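Local coordinates for protein transcriptional regulator (Rhodococcus jostii, PDB 5CYV) that probably binds DNA as a MarR-family transcriptional regulator of p-hydroxycinnamate metabolism, and binds p-coumaroyl-CoA, at residues B[86-89]-B[90-93]; B[42-45]-B[46-50]; B[103-106]-B[107-110]. All coordinates share one frame; numbering follows the deposited sequence. Where two conformers were deposited one is given.

Overall arrangement
Along the chain the order is contact 2, 1, 3; contacts 1 and 2 belong to the MarR winged helix-turn-helix, contact 3 to helix 100-121 after the wing. Contact 1 is the exposed tip of the hairpin of strands 82-87 and 94-98, its centre about 17 Å from that of contact 2 and about 26 Å from that of contact 3. Contacts 2 and 3 touch, their centres about 11 Å apart: R103 reaches the end of helix 37-47, with probable hydrogen bonds from NH1 to C47 O (2.9 Å) and from NH2 to Q49 O (3.1 Å). Bound p-coumaroyl-CoA lies about 7 Å from the side chains of V44 in contact 2 and K110 in contact 3.

Contact 1 (B[86-89]-B[90-93]); sequences LDPS and DRRN
D87 and N93 hold the hairpin closed with two hydrogen bonds that run in opposite senses. The backbone N of D87 donates to N93 O at 2.9 Å and 168°, and N93 ND2 donates back to D87 OD2 at 3.0 Å. That second bond lies in the amide plane and uses the anti lone pair of OD2, although carboxylate and amide planes are turned 55° apart. The other oxygen, D87 OD1, accepts the backbone N of S89 at 2.6 Å from above the carboxylate plane, an Asx turn. The segment is the tip of the wing of a winged helix-turn-helix domain, built here from two successive type I turns, D87 to D90 and D90 to N93. In the first, D90 N donates to D87 O (3.1 Å) from above the carbonyl plane; in the second, N93 N donates to D90 O (2.8 Å). D90 repeats the Asx turn: with CG anti to the backbone N (chi1 177°), its OD1 receives R92 N at 3.0 Å. R91 folds back at chi2, laying CD against L86 CB at 3.6 Å and one guanidinium face over P88 CA, while NH1 makes a weak bond to L86 O at 3.0 Å.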
# COMPACT_ATOMS: atom_id res chain seq x y z
N LEU B 86 8.71 30.17 9.87
CA LEU B 86 10.07 29.91 10.36
C LEU B 86 9.88 29.55 11.80
O LEU B 86 9.08 30.18 12.48
CB LEU B 86 11.02 31.12 10.19
CG LEU B 86 11.18 31.59 8.75
CD1 LEU B 86 12.02 32.85 8.76
CD2 LEU B 86 11.85 30.54 7.84
N ASP B 87 10.54 28.48 12.23
CA ASP B 87 10.55 28.07 13.61
C ASP B 87 10.94 29.25 14.49
O ASP B 87 12.02 29.79 14.35
CB ASP B 87 11.53 26.90 13.79
CG ASP B 87 11.51 26.28 15.20
OD1 ASP B 87 10.98 26.91 16.16
OD2 ASP B 87 12.08 25.16 15.36
N PRO B 88 10.04 29.67 15.39
CA PRO B 88 10.41 30.74 16.32
C PRO B 88 11.65 30.36 17.18
O PRO B 88 12.35 31.25 17.70
CB PRO B 88 9.16 30.90 17.20
CG PRO B 88 8.05 30.36 16.41
CD PRO B 88 8.65 29.22 15.59
N SER B 89 11.94 29.07 17.33
CA SER B 89 13.12 28.68 18.13
C SER B 89 14.41 28.51 17.33
O SER B 89 15.48 28.28 17.91
CB SER B 89 12.84 27.39 18.90
OG SER B 89 11.84 27.62 19.86
N ASP B 90 14.31 28.62 16.01
CA ASP B 90 15.46 28.55 15.12
C ASP B 90 15.03 29.05 13.76
O ASP B 90 14.43 28.29 13.01
CB ASP B 90 16.00 27.12 15.03
CG ASP B 90 17.16 26.98 14.04
OD1 ASP B 90 17.61 28.01 13.49
OD2 ASP B 90 17.64 25.84 13.85
N ARG B 91 15.36 30.29 13.40
CA ARG B 91 14.78 30.80 12.17
C ARG B 91 15.35 30.16 10.91
O ARG B 91 14.85 30.40 9.81
CB ARG B 91 14.91 32.31 12.10
CG ARG B 91 14.05 33.03 13.11
CD ARG B 91 12.53 32.73 13.04
NE ARG B 91 11.81 33.78 13.77
CZ ARG B 91 10.49 33.88 13.90
NH1 ARG B 91 9.68 32.98 13.36
NH2 ARG B 91 9.98 34.92 14.56
N ARG B 92 16.37 29.33 11.07
CA ARG B 92 16.90 28.59 9.93
C ARG B 92 16.07 27.32 9.68
O ARG B 92 16.20 26.69 8.64
CB ARG B 92 18.38 28.25 10.16
CG ARG B 92 19.25 29.49 10.49
CD ARG B 92 20.71 29.12 10.76
NE ARG B 92 21.48 30.19 11.41
CZ ARG B 92 22.30 31.03 10.79
NH1 ARG B 92 22.49 30.95 9.48
NH2 ARG B 92 22.96 31.96 11.48
N ASN B 93 15.21 26.96 10.64
CA ASN B 93 14.38 25.76 10.55
C ASN B 93 13.03 26.16 9.95
O ASN B 93 12.18 26.73 10.62
CB ASN B 93 14.21 25.12 11.94
CG ASN B 93 13.48 23.77 11.90
OD1 ASN B 93 13.61 23.01 10.93
ND2 ASN B 93 12.73 23.47 12.94

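Contact 2 (B[42-45]-B[46-50]); sequences VLVL and ACEQA
L45 O takes two donors, a water at 2.8 Å and, through a weak bond, the backbone N of E48 at 3.4 Å. The same water gives its other hydrogen to E48 OE1 (2.9 Å) and accepts from Q49 NE2 (3.0 Å), so one solvent molecule ties a backbone carbonyl, a carboxylate and an amide together. E48 gets there with CG anti to its carbonyl carbon (chi1 -71°) and an extended chain beyond, which lays it alongside L45, both pointing the same way, with OE1 3.7 Å from L45 CD2. Its other oxygen, OE2, lies 3.6 Å from V44 CG1, but its polar partner is the backbone N of L7 of the second subunit, a residue that also packs on V44 and L45. The carboxylate is thus held at both oxygens, by water on one and by the dimer partner on the other. Along the backbone the helical pattern persists: A46 N donates to V42 O at 2.9 Å, C47 N to L43 O, and E48 N reaches V44 O at a more bent 138°. On another face of the helix L43 CD1 meets C47 SG at 4.0 Å, an apolar contact. V42 and L45 turn their side chains to helix 55-62, and V42 and L43 pack on helix 70-78; this three-helix packing, with 37-47 backing the helix-turn-helix pair, is the core of the MarR winged helix domain.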
# COMPACT_ATOMS: atom_id res chain seq x y z
N VAL B 42 0.19 15.16 4.66
CA VAL B 42 0.96 16.36 5.04
C VAL B 42 0.23 17.25 6.03
O VAL B 42 0.82 17.67 7.04
CB VAL B 42 1.34 17.16 3.79
CG1 VAL B 42 2.09 18.46 4.17
CG2 VAL B 42 2.23 16.27 2.90
N LEU B 43 -1.06 17.43 5.78
CA LEU B 43 -1.90 18.25 6.67
C LEU B 43 -1.93 17.64 8.08
O LEU B 43 -1.77 18.35 9.11
CB LEU B 43 -3.29 18.42 6.05
CG LEU B 43 -4.22 19.24 6.96
CD1 LEU B 43 -3.66 20.65 7.18
CD2 LEU B 43 -5.60 19.35 6.29
N VAL B 44 -2.13 16.31 8.17
CA VAL B 44 -2.19 15.65 9.46
C VAL B 44 -0.86 15.84 10.18
O VAL B 44 -0.80 16.18 11.39
CB VAL B 44 -2.49 14.20 9.26
CG1 VAL B 44 -2.18 13.40 10.55
CG2 VAL B 44 -3.96 14.07 8.87
N LEU B 45 0.24 15.67 9.44
CA LEU B 45 1.55 15.75 10.11
C LEU B 45 1.86 17.17 10.56
O LEU B 45 2.47 17.36 11.63
CB LEU B 45 2.67 15.21 9.18
CG LEU B 45 2.57 13.70 8.96
CD1 LEU B 45 3.44 13.29 7.77
CD2 LEU B 45 2.97 12.90 10.17
N ALA B 46 1.39 18.16 9.84
CA ALA B 46 1.56 19.54 10.28
C ALA B 46 0.74 19.80 11.54
O ALA B 46 1.21 20.48 12.45
CB ALA B 46 1.17 20.50 9.17
N CYS B 47 -0.49 19.27 11.55
CA CYS B 47 -1.38 19.57 12.70
C CYS B 47 -0.86 18.94 14.00
O CYS B 47 -1.20 19.39 15.09
CB CYS B 47 -2.80 19.10 12.40
SG CYS B 47 -3.65 20.16 11.19
N GLU B 48 -0.09 17.84 13.88
CA GLU B 48 0.40 17.17 15.07
C GLU B 48 1.35 18.03 15.90
O GLU B 48 1.61 17.69 17.04
CB GLU B 48 1.10 15.86 14.72
CG GLU B 48 0.10 14.83 14.25
CD GLU B 48 0.76 13.53 13.71
OE1 GLU B 48 2.01 13.41 13.74
OE2 GLU B 48 -0.05 12.64 13.29
N GLN B 49 1.91 19.10 15.31
CA GLN B 49 2.88 19.94 15.98
C GLN B 49 2.25 21.29 16.23
O GLN B 49 1.54 21.81 15.37
CB GLN B 49 4.12 20.12 15.09
CG GLN B 49 4.64 18.78 14.50
CD GLN B 49 5.10 17.86 15.62
OE1 GLN B 49 5.57 18.33 16.67
NE2 GLN B 49 4.98 16.56 15.43
N ALA B 50 2.58 21.89 17.35
CA ALA B 50 2.04 23.20 17.65
C ALA B 50 2.58 24.27 16.74
O ALA B 50 1.85 25.13 16.27
CB ALA B 50 2.33 23.58 19.12
O HOH W 1 3.96 15.33 12.84

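Contact 3 (B[103-106]-B[107-110]); sequences RRLR and DDAK
R106 and D107, neighbours in sequence, carry most of this contact and are joined by an i to i+1 salt bridge. R106 NH1 meets D107 OD1 at 2.5 Å, short enough for the exact length to be read with caution. The oxygen comes in at the edge of the guanidinium, near its plane, while the plane of the carboxylate itself stands 90° to it. Two features make so local a pair possible: R106 leaves with CG anti to its backbone N (chi1 161°) and then bends at chi2, and D107 swings its carboxylate back over the preceding turn, where CG lies 3.4 Å from R103 O. That same R103 O accepts the backbone N of D107 at 3.0 Å, in the ordinary helical manner. On the next turn K110 runs side by side with R106, its CD 4.0 Å from R106 NH2, and its backbone N donates to R106 O at 2.9 Å. The ammonium group moves on to a salt bridge with D114, plus a weak hydrogen bond to Q5 of the second subunit, which probably eases the nearness of the two cationic side chains. All of this lies on the long helix 100-121, which follows the wing. R106 packs against L43 and C47 of helix 37-47, A109 and K110 rest on Y40 of the same helix, and L105 reaches R79 and L81, between helix 70-78 and strand 82-87.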
# COMPACT_ATOMS: atom_id res chain seq x y z
N ARG B 103 -6.64 23.18 10.59
CA ARG B 103 -6.94 22.30 11.73
C ARG B 103 -8.39 21.87 11.66
O ARG B 103 -8.72 20.70 11.97
CB ARG B 103 -6.62 22.96 13.07
CG ARG B 103 -5.14 23.21 13.26
CD ARG B 103 -4.81 23.80 14.66
NE ARG B 103 -3.34 24.02 14.71
CZ ARG B 103 -2.45 23.04 14.95
NH1 ARG B 103 -2.86 21.79 15.23
NH2 ARG B 103 -1.16 23.33 14.95
N ARG B 104 -9.27 22.79 11.27
CA ARG B 104 -10.69 22.42 11.21
C ARG B 104 -10.92 21.36 10.11
O ARG B 104 -11.66 20.37 10.31
CB ARG B 104 -11.55 23.67 10.96
CG ARG B 104 -12.98 23.39 10.55
CD ARG B 104 -13.53 24.39 9.50
NE ARG B 104 -13.48 23.81 8.15
CZ ARG B 104 -14.22 22.78 7.72
NH1 ARG B 104 -15.11 22.18 8.50
NH2 ARG B 104 -14.06 22.36 6.47
N LEU B 105 -10.26 21.50 8.97
CA LEU B 105 -10.40 20.53 7.89
C LEU B 105 -9.76 19.22 8.28
O LEU B 105 -10.28 18.14 7.95
CB LEU B 105 -9.78 21.08 6.59
CG LEU B 105 -10.02 20.16 5.40
CD1 LEU B 105 -11.50 20.10 5.06
CD2 LEU B 105 -9.17 20.61 4.18
N ARG B 106 -8.66 19.31 9.01
CA ARG B 106 -7.98 18.08 9.40
C ARG B 106 -8.86 17.29 10.36
O ARG B 106 -8.92 16.06 10.29
CB ARG B 106 -6.64 18.40 10.06
CG ARG B 106 -6.07 17.27 10.89
CD ARG B 106 -5.64 17.76 12.27
NE ARG B 106 -5.20 16.66 13.13
CZ ARG B 106 -6.02 15.93 13.88
NH1 ARG B 106 -7.32 16.18 13.88
NH2 ARG B 106 -5.53 14.95 14.63
N ASP B 107 -9.65 17.96 11.20
CA ASP B 107 -10.54 17.24 12.10
C ASP B 107 -11.65 16.55 11.29
O ASP B 107 -12.02 15.41 11.60
CB ASP B 107 -11.15 18.20 13.12
CG ASP B 107 -10.17 18.55 14.20
OD1 ASP B 107 -9.12 17.89 14.30
OD2 ASP B 107 -10.47 19.48 14.95
N ASP B 108 -12.21 17.26 10.33
CA ASP B 108 -13.26 16.70 9.45
C ASP B 108 -12.71 15.51 8.66
O ASP B 108 -13.30 14.43 8.60
CB ASP B 108 -13.76 17.79 8.54
CG ASP B 108 -14.76 17.29 7.55
OD1 ASP B 108 -15.99 17.25 7.91
OD2 ASP B 108 -14.34 16.95 6.42
N ALA B 109 -11.52 15.70 8.09
CA ALA B 109 -10.96 14.68 7.25
C ALA B 109 -10.56 13.42 8.02
O ALA B 109 -10.75 12.29 7.53
CB ALA B 109 -9.70 15.28 6.50
N LYS B 110 -10.01 13.61 9.24
CA LYS B 110 -9.59 12.46 10.00
C LYS B 110 -10.83 11.67 10.48
O LYS B 110 -10.75 10.46 10.56
CB LYS B 110 -8.76 12.85 11.20
CG LYS B 110 -8.25 11.56 11.87
CD LYS B 110 -7.04 11.83 12.68
CE LYS B 110 -6.87 10.75 13.77
NZ LYS B 110 -6.94 9.35 13.31